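Local atomic coordinates of enolase (PDB entry 3DIP), a protein that probably abstracts a proton next to a substrate carboxylate, as other enolase-superfamily enzymes do, though its own substrate is not established. Residues Asp159-Glu165 with Lys205-Val210; His190-Leu196 with His227-Ile232. All coordinates share one frame. Numbering follows the deposited sequence.

Contact 1: residues Asp159-Glu165 with Lys205-Val210; sequences DAGVLAE and KIRAAV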
ATOM      1  N   ASP A 159     -30.474  28.135 -24.574  1.00 42.07           N
ATOM      2  CA  ASP A 159     -29.853  29.266 -23.887  1.00 41.09           C
ATOM      3  C   ASP A 159     -29.861  29.021 -22.377  1.00 39.62           C
ATOM      4  O   ASP A 159     -30.842  29.294 -21.679  1.00 39.34           O
ATOM      5  CB  ASP A 159     -30.557  30.591 -24.240  1.00 41.60           C
ATOM      6  CG  ASP A 159     -29.728  31.832 -23.837  1.00 43.41           C
ATOM      7  OD1 ASP A 159     -29.092  31.837 -22.741  1.00 43.84           O
ATOM      8  OD2 ASP A 159     -29.730  32.820 -24.620  1.00 45.52           O
ATOM      9  N   ALA A 160     -28.737  28.505 -21.894  1.00 38.12           N
ATOM     10  CA  ALA A 160     -28.575  28.109 -20.505  1.00 36.25           C
ATOM     11  C   ALA A 160     -28.583  29.294 -19.528  1.00 34.90           C
ATOM     12  O   ALA A 160     -28.931  29.126 -18.354  1.00 34.45           O
ATOM     13  CB  ALA A 160     -27.310  27.286 -20.355  1.00 36.26           C
ATOM     14  N   GLY A 161     -28.211  30.475 -20.021  1.00 33.35           N
ATOM     15  CA  GLY A 161     -28.236  31.703 -19.232  1.00 31.92           C
ATOM     16  C   GLY A 161     -29.643  32.110 -18.823  1.00 31.21           C
ATOM     17  O   GLY A 161     -29.909  32.338 -17.641  1.00 30.84           O
ATOM     18  N   VAL A 162     -30.540  32.188 -19.807  1.00 30.70           N
ATOM     19  CA  VAL A 162     -31.963  32.442 -19.569  1.00 30.51           C
ATOM     20  C   VAL A 162     -32.552  31.414 -18.591  1.00 30.63           C
ATOM     21  O   VAL A 162     -33.289  31.778 -17.658  1.00 30.52           O
ATOM     22  CB  VAL A 162     -32.784  32.514 -20.926  1.00 30.84           C
ATOM     23  CG1 VAL A 162     -34.299  32.364 -20.701  1.00 28.79           C
ATOM     24  CG2 VAL A 162     -32.471  33.812 -21.667  1.00 29.94           C
ATOM     25  N   LEU A 163     -32.212  30.140 -18.792  1.00 30.17           N
ATOM     26  CA  LEU A 163     -32.643  29.088 -17.876  1.00 30.15           C
ATOM     27  C   LEU A 163     -32.129  29.376 -16.458  1.00 29.95           C
ATOM     28  O   LEU A 163     -32.909  29.399 -15.504  1.00 30.08           O
ATOM     29  CB  LEU A 163     -32.182  27.702 -18.366  1.00 30.24           C
ATOM     30  CG  LEU A 163     -32.641  26.477 -17.557  1.00 30.13           C
ATOM     31  CD1 LEU A 163     -34.178  26.250 -17.633  1.00 28.34           C
ATOM     32  CD2 LEU A 163     -31.864  25.218 -18.001  1.00 30.34           C
ATOM     33  N   ALA A 164     -30.830  29.630 -16.335  1.00 29.46           N
ATOM     34  CA  ALA A 164     -30.245  29.955 -15.038  1.00 29.94           C
ATOM     35  C   ALA A 164     -30.970  31.121 -14.339  1.00 30.32           C
ATOM     36  O   ALA A 164     -31.260  31.044 -13.136  1.00 29.81           O
ATOM     37  CB  ALA A 164     -28.750  30.247 -15.176  1.00 29.37           C
ATOM     38  N   GLU A 165     -31.257  32.186 -15.094  1.00 30.70           N
ATOM     39  CA  GLU A 165     -32.012  33.328 -14.558  1.00 31.90           C
ATOM     40  C   GLU A 165     -33.341  32.936 -13.919  1.00 30.97           C
ATOM     41  O   GLU A 165     -33.613  33.319 -12.778  1.00 31.07           O
ATOM     42  CB  GLU A 165     -32.233  34.411 -15.616  1.00 31.96           C
ATOM     43  CG  GLU A 165     -31.047  35.350 -15.795  1.00 33.27           C
ATOM     44  CD  GLU A 165     -31.156  36.209 -17.047  1.00 34.21           C
ATOM     45  OE1 GLU A 165     -30.242  37.018 -17.293  1.00 37.97           O
ATOM     46  OE2 GLU A 165     -32.151  36.085 -17.799  1.00 39.05           O
ATOM     47  N   LYS A 205     -22.171  30.907 -20.307  1.00 30.32           N
ATOM     48  CA  LYS A 205     -23.438  31.639 -20.308  1.00 30.06           C
ATOM     49  C   LYS A 205     -24.054  31.745 -18.917  1.00 29.87           C
ATOM     50  O   LYS A 205     -24.487  32.846 -18.512  1.00 30.02           O
ATOM     51  CB  LYS A 205     -24.415  31.012 -21.278  1.00 30.20           C
ATOM     52  CG  LYS A 205     -24.009  31.215 -22.730  1.00 32.30           C
ATOM     53  CD  LYS A 205     -25.090  30.697 -23.673  1.00 36.09           C
ATOM     54  CE  LYS A 205     -24.815  31.110 -25.126  1.00 39.04           C
ATOM     55  NZ  LYS A 205     -25.405  30.103 -26.063  1.00 38.81           N
ATOM     56  N   ILE A 206     -24.066  30.622 -18.179  1.00 28.61           N
ATOM     57  CA  ILE A 206     -24.650  30.575 -16.841  1.00 26.95           C
ATOM     58  C   ILE A 206     -23.899  31.546 -15.953  1.00 26.91           C
ATOM     59  O   ILE A 206     -24.514  32.344 -15.235  1.00 27.19           O
ATOM     60  CB  ILE A 206     -24.644  29.141 -16.225  1.00 26.90           C
ATOM     61  CG1 ILE A 206     -25.581  28.215 -17.022  1.00 27.13           C
ATOM     62  CG2 ILE A 206     -25.056  29.171 -14.731  1.00 23.43           C
ATOM     63  CD1 ILE A 206     -25.315  26.711 -16.832  1.00 26.64           C
ATOM     64  N   ARG A 207     -22.572  31.492 -16.013  1.00 26.12           N
ATOM     65  CA  ARG A 207     -21.770  32.398 -15.219  1.00 25.60           C
ATOM     66  C   ARG A 207     -22.009  33.855 -15.622  1.00 25.60           C
ATOM     67  O   ARG A 207     -22.242  34.702 -14.748  1.00 25.32           O
ATOM     68  CB  ARG A 207     -20.290  32.026 -15.247  1.00 24.90           C
ATOM     69  CG  ARG A 207     -19.955  30.731 -14.471  1.00 25.50           C
ATOM     70  CD  ARG A 207     -20.406  30.741 -13.006  1.00 25.01           C
ATOM     71  NE  ARG A 207     -20.144  29.454 -12.364  1.00 25.72           N
ATOM     72  CZ  ARG A 207     -20.812  28.958 -11.327  1.00 24.83           C
ATOM     73  NH1 ARG A 207     -21.821  29.639 -10.806  1.00 26.74           N
ATOM     74  NH2 ARG A 207     -20.482  27.768 -10.828  1.00 21.19           N
ATOM     75  N   ALA A 208     -22.009  34.135 -16.926  1.00 25.18           N
ATOM     76  CA  ALA A 208     -22.175  35.516 -17.390  1.00 25.81           C
ATOM     77  C   ALA A 208     -23.553  36.086 -17.014  1.00 25.89           C
ATOM     78  O   ALA A 208     -23.668  37.277 -16.731  1.00 26.05           O
ATOM     79  CB  ALA A 208     -21.897  35.649 -18.899  1.00 25.16           C
ATOM     80  N   ALA A 209     -24.564  35.217 -16.963  1.00 25.59           N
ATOM     81  CA  ALA A 209     -25.934  35.606 -16.628  1.00 25.06           C
ATOM     82  C   ALA A 209     -26.197  35.748 -15.143  1.00 24.89           C
ATOM     83  O   ALA A 209     -26.902  36.675 -14.749  1.00 24.89           O
ATOM     84  CB  ALA A 209     -26.930  34.621 -17.233  1.00 25.26           C
ATOM     85  N   VAL A 210     -25.668  34.833 -14.316  1.00 24.65           N
ATOM     86  CA  VAL A 210     -26.032  34.805 -12.871  1.00 24.09           C
ATOM     87  C   VAL A 210     -24.852  34.739 -11.872  1.00 24.12           C
ATOM     88  O   VAL A 210     -25.065  34.692 -10.651  1.00 23.59           O
ATOM     89  CB  VAL A 210     -27.113  33.697 -12.524  1.00 24.21           C
ATOM     90  CG1 VAL A 210     -28.382  33.899 -13.294  1.00 23.27           C
ATOM     91  CG2 VAL A 210     -26.582  32.261 -12.778  1.00 23.89           C
TER
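Gly-161 lets the two helices come close: its CA lies 4.0 Å from Lys-205 O and 3.8 Å from Ala-209 CB, and the helix axes approach to 7.8 Å. A CB on this residue would sit tightly against Ala-209 CB and would also be crowded by the Asp-159 carboxylate. The helices cross at -46°, running in broadly the same direction, and no hydrogen bond links them, so the interface rests on van der Waals contact between small residues and branched aliphatic ones. Ala-160 and Ala-164, one turn apart, both turn their methyls toward the partner helix and pack on Ile-206: Ala-160 CB comes within 3.9 Å of Ile-206 CG1, and Ala-164 CB within 3.9 Å of Ile-206 CG2 and 4.2 Å of its CG1. A turn further on, Val-210 CG2 reaches Ala-164 CB at 3.8 Å, while Val-210 CG1 packs on Glu-165 CG at 3.9 Å, so that the aliphatic part of the glutamate closes this end. At the start of the first helix, Asp-159 OD1 accepts a bond from Val-162 N (3.3 Å) and a weak one from Gly-161 N (3.2 Å), an Asx motif, and the same OD1 lies 4.3 Å from Lys-205 CD. Both segments belong to the enolase C-terminal, TIM-barrel-like domain, and the pair flanks its parallel sheet. Ala-164 and Ile-206 both touch Met-175 of strand 174-177, so both helices lie on that strand, and helix 193-210 reaches on, through Ile-206, to Ile-216 of the neighbouring strand 215-219.

Contact 2: residues His190-Leu196 with His227-Ile232; sequences HISLTDL and HAAARI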
ATOM      1  N   HIS A 190     -11.922  10.112 -26.948  1.00 21.61           N
ATOM      2  CA  HIS A 190     -11.238  11.353 -27.236  1.00 21.72           C
ATOM      3  C   HIS A 190     -12.268  12.421 -27.463  1.00 22.40           C
ATOM      4  O   HIS A 190     -13.338  12.142 -27.990  1.00 23.63           O
ATOM      5  CB  HIS A 190     -10.371  11.193 -28.473  1.00 21.54           C
ATOM      6  CG  HIS A 190      -9.702  12.451 -28.902  1.00 22.03           C
ATOM      7  ND1 HIS A 190      -8.784  13.108 -28.110  1.00 22.78           N
ATOM      8  CD2 HIS A 190      -9.817  13.179 -30.036  1.00 21.87           C
ATOM      9  CE1 HIS A 190      -8.351  14.183 -28.748  1.00 23.30           C
ATOM     10  NE2 HIS A 190      -8.966  14.252 -29.915  1.00 22.64           N
ATOM     11  N   ILE A 191     -11.961  13.641 -27.051  1.00 23.07           N
ATOM     12  CA  ILE A 191     -12.772  14.796 -27.407  1.00 23.45           C
ATOM     13  C   ILE A 191     -11.856  15.898 -27.953  1.00 24.27           C
ATOM     14  O   ILE A 191     -10.860  16.266 -27.317  1.00 23.38           O
ATOM     15  CB  ILE A 191     -13.678  15.286 -26.218  1.00 23.67           C
ATOM     16  CG1 ILE A 191     -14.771  16.259 -26.723  1.00 23.43           C
ATOM     17  CG2 ILE A 191     -12.850  15.878 -25.082  1.00 23.17           C
ATOM     18  CD1 ILE A 191     -15.633  16.899 -25.638  1.00 22.84           C
ATOM     19  N   SER A 192     -12.173  16.395 -29.151  1.00 25.59           N
ATOM     20  CA  SER A 192     -11.365  17.482 -29.747  1.00 27.37           C
ATOM     21  C   SER A 192     -11.432  18.767 -28.915  1.00 27.83           C
ATOM     22  O   SER A 192     -12.347  18.954 -28.081  1.00 27.55           O
ATOM     23  CB  SER A 192     -11.740  17.759 -31.210  1.00 27.41           C
ATOM     24  OG  SER A 192     -13.097  18.148 -31.348  1.00 29.45           O
ATOM     25  N   LEU A 193     -10.433  19.623 -29.111  1.00 28.65           N
ATOM     26  CA  LEU A 193     -10.398  20.921 -28.462  1.00 29.21           C
ATOM     27  C   LEU A 193     -11.609  21.789 -28.845  1.00 30.09           C
ATOM     28  O   LEU A 193     -12.122  22.555 -28.007  1.00 30.79           O
ATOM     29  CB  LEU A 193      -9.087  21.607 -28.786  1.00 29.01           C
ATOM     30  CG  LEU A 193      -7.863  20.859 -28.251  1.00 29.36           C
ATOM     31  CD1 LEU A 193      -6.590  21.367 -28.919  1.00 31.43           C
ATOM     32  CD2 LEU A 193      -7.730  20.976 -26.724  1.00 27.62           C
ATOM     33  N   THR A 194     -12.074  21.633 -30.090  1.00 30.44           N
ATOM     34  CA  THR A 194     -13.217  22.368 -30.650  1.00 30.86           C
ATOM     35  C   THR A 194     -14.545  21.933 -30.047  1.00 31.02           C
ATOM     36  O   THR A 194     -15.379  22.768 -29.661  1.00 31.65           O
ATOM     37  CB  THR A 194     -13.284  22.171 -32.186  1.00 31.01           C
ATOM     38  OG1 THR A 194     -12.173  22.831 -32.779  1.00 31.32           O
ATOM     39  CG2 THR A 194     -14.570  22.754 -32.783  1.00 31.98           C
ATOM     40  N   ASP A 195     -14.755  20.622 -29.986  1.00 30.84           N
ATOM     41  CA  ASP A 195     -15.921  20.087 -29.308  1.00 30.42           C
ATOM     42  C   ASP A 195     -15.911  20.471 -27.833  1.00 29.64           C
ATOM     43  O   ASP A 195     -16.947  20.868 -27.292  1.00 29.55           O
ATOM     44  CB  ASP A 195     -15.994  18.578 -29.518  1.00 31.01           C
ATOM     45  CG  ASP A 195     -16.367  18.219 -30.948  1.00 32.26           C
ATOM     46  OD1 ASP A 195     -16.374  17.018 -31.284  1.00 34.84           O
ATOM     47  OD2 ASP A 195     -16.658  19.142 -31.745  1.00 34.65           O
ATOM     48  N   LEU A 196     -14.728  20.412 -27.217  1.00 28.80           N
ATOM     49  CA  LEU A 196     -14.524  20.870 -25.847  1.00 28.53           C
ATOM     50  C   LEU A 196     -14.979  22.324 -25.647  1.00 28.86           C
ATOM     51  O   LEU A 196     -15.845  22.579 -24.801  1.00 28.44           O
ATOM     52  CB  LEU A 196     -13.068  20.662 -25.399  1.00 28.21           C
ATOM     53  CG  LEU A 196     -12.741  21.093 -23.964  1.00 27.48           C
ATOM     54  CD1 LEU A 196     -13.317  20.110 -22.933  1.00 26.80           C
ATOM     55  CD2 LEU A 196     -11.249  21.297 -23.777  1.00 25.54           C
ATOM     56  N   HIS A 227      -9.075   9.654 -20.730  1.00 19.61           N
ATOM     57  CA  HIS A 227      -8.468  10.860 -21.275  1.00 20.49           C
ATOM     58  C   HIS A 227      -9.504  11.957 -21.557  1.00 20.43           C
ATOM     59  O   HIS A 227      -9.321  13.119 -21.173  1.00 20.47           O
ATOM     60  CB  HIS A 227      -7.614  10.543 -22.503  1.00 20.57           C
ATOM     61  CG  HIS A 227      -7.676  11.586 -23.576  1.00 23.15           C
ATOM     62  ND1 HIS A 227      -7.162  12.855 -23.418  1.00 24.23           N
ATOM     63  CD2 HIS A 227      -8.190  11.540 -24.831  1.00 25.09           C
ATOM     64  CE1 HIS A 227      -7.361  13.547 -24.526  1.00 25.05           C
ATOM     65  NE2 HIS A 227      -7.978  12.770 -25.401  1.00 24.66           N
ATOM     66  N   ALA A 228     -10.608  11.575 -22.185  1.00 20.13           N
ATOM     67  CA  ALA A 228     -11.655  12.525 -22.470  1.00 19.69           C
ATOM     68  C   ALA A 228     -12.238  13.060 -21.175  1.00 19.52           C
ATOM     69  O   ALA A 228     -12.556  14.232 -21.095  1.00 20.31           O
ATOM     70  CB  ALA A 228     -12.740  11.913 -23.375  1.00 19.39           C
ATOM     71  N   ALA A 229     -12.357  12.234 -20.144  1.00 18.88           N
ATOM     72  CA  ALA A 229     -12.939  12.746 -18.898  1.00 18.06           C
ATOM     73  C   ALA A 229     -12.004  13.740 -18.176  1.00 18.31           C
ATOM     74  O   ALA A 229     -12.446  14.780 -17.665  1.00 18.74           O
ATOM     75  CB  ALA A 229     -13.362  11.608 -17.975  1.00 17.54           C
ATOM     76  N   ALA A 230     -10.720  13.410 -18.126  1.00 17.72           N
ATOM     77  CA  ALA A 230      -9.732  14.273 -17.523  1.00 17.49           C
ATOM     78  C   ALA A 230      -9.702  15.643 -18.217  1.00 17.67           C
ATOM     79  O   ALA A 230      -9.619  16.676 -17.555  1.00 16.99           O
ATOM     80  CB  ALA A 230      -8.343  13.593 -17.551  1.00 16.01           C
ATOM     81  N   ARG A 231      -9.775  15.619 -19.553  1.00 18.06           N
ATOM     82  CA  ARG A 231      -9.762  16.804 -20.383  1.00 18.38           C
ATOM     83  C   ARG A 231     -11.006  17.668 -20.111  1.00 19.49           C
ATOM     84  O   ARG A 231     -10.903  18.893 -20.014  1.00 20.48           O
ATOM     85  CB  ARG A 231      -9.673  16.405 -21.858  1.00 17.50           C
ATOM     86  CG  ARG A 231      -9.875  17.582 -22.808  1.00 19.51           C
ATOM     87  CD  ARG A 231      -9.508  17.280 -24.249  1.00 18.49           C
ATOM     88  NE  ARG A 231      -8.094  17.508 -24.501  1.00 18.11           N
ATOM     89  CZ  ARG A 231      -7.527  17.466 -25.706  1.00 19.27           C
ATOM     90  NH1 ARG A 231      -8.268  17.208 -26.782  1.00 19.09           N
ATOM     91  NH2 ARG A 231      -6.216  17.690 -25.835  1.00 17.05           N
ATOM     92  N   ILE A 232     -12.175  17.038 -19.993  1.00 19.77           N
ATOM     93  CA  ILE A 232     -13.375  17.771 -19.640  1.00 20.46           C
ATOM     94  C   ILE A 232     -13.286  18.315 -18.195  1.00 21.48           C
ATOM     95  O   ILE A 232     -13.450  19.518 -17.984  1.00 22.96           O
ATOM     96  CB  ILE A 232     -14.655  16.943 -19.898  1.00 20.39           C
ATOM     97  CG1 ILE A 232     -14.834  16.690 -21.394  1.00 17.87           C
ATOM     98  CG2 ILE A 232     -15.896  17.649 -19.336  1.00 20.08           C
ATOM     99  CD1 ILE A 232     -15.830  15.573 -21.683  1.00 18.41           C
TER
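His-190 opens this helix-to-helix contact in the TIM-barrel-like domain, where the start of helix 193-210 and the loop before it meet helix 226-235. Its ND1 shares a 2.8 Å hydrogen bond with His-227 NE2; the rings meet rim to rim, with planes 16° apart. Next, Ile-191 supplies both polar and apolar contacts. Its carbonyl O accepts a 2.8 Å bond from Arg-231 NH1, while CG2 packs against Ala-228 CB (4.3 Å) and CD1 reaches Ile-232 CD1 (4.2 Å); Phe-180 packs on both isoleucines, and Phe-183 on Ile-191. Ser-192 is the N-cap of the helix, its OG accepting from Asp-195 N at 3.3 Å. In the first turn, Leu-193 lays CD2 over one face of the Arg-231 guanidinium, 3.7 Å from CZ. That arginine also forms a salt bridge with Glu-215 of the second subunit, and His-190 meets Phe-344 of that subunit edge-to-face, so the contact is part of a subunit interface. Leu-196, pointing toward the partner helix, closes the series: its CD1 lies 4.0 Å from both CA and CG1 of Ile-232.

In the fold
Helix 193-210 joins the two contacts: contact 2 involves its first turn and the loop before it, contact 1 its last turns. Their centres are 23 Å apart and the nearest atoms about 11 Å, so they do not touch. Along the chain the segments alternate, 159-165, 190-196, 205-210, then 227-232. The shared helix therefore packs at its C-terminal end against the preceding helix 160-169 and at its N-terminal end against the following helix 226-235. This is the succession of outer helices around a parallel-stranded barrel, with strands 174-177 and 215-219 between them in sequence. Contact 1 is touched by no other subunit, whereas contact 2 borders one.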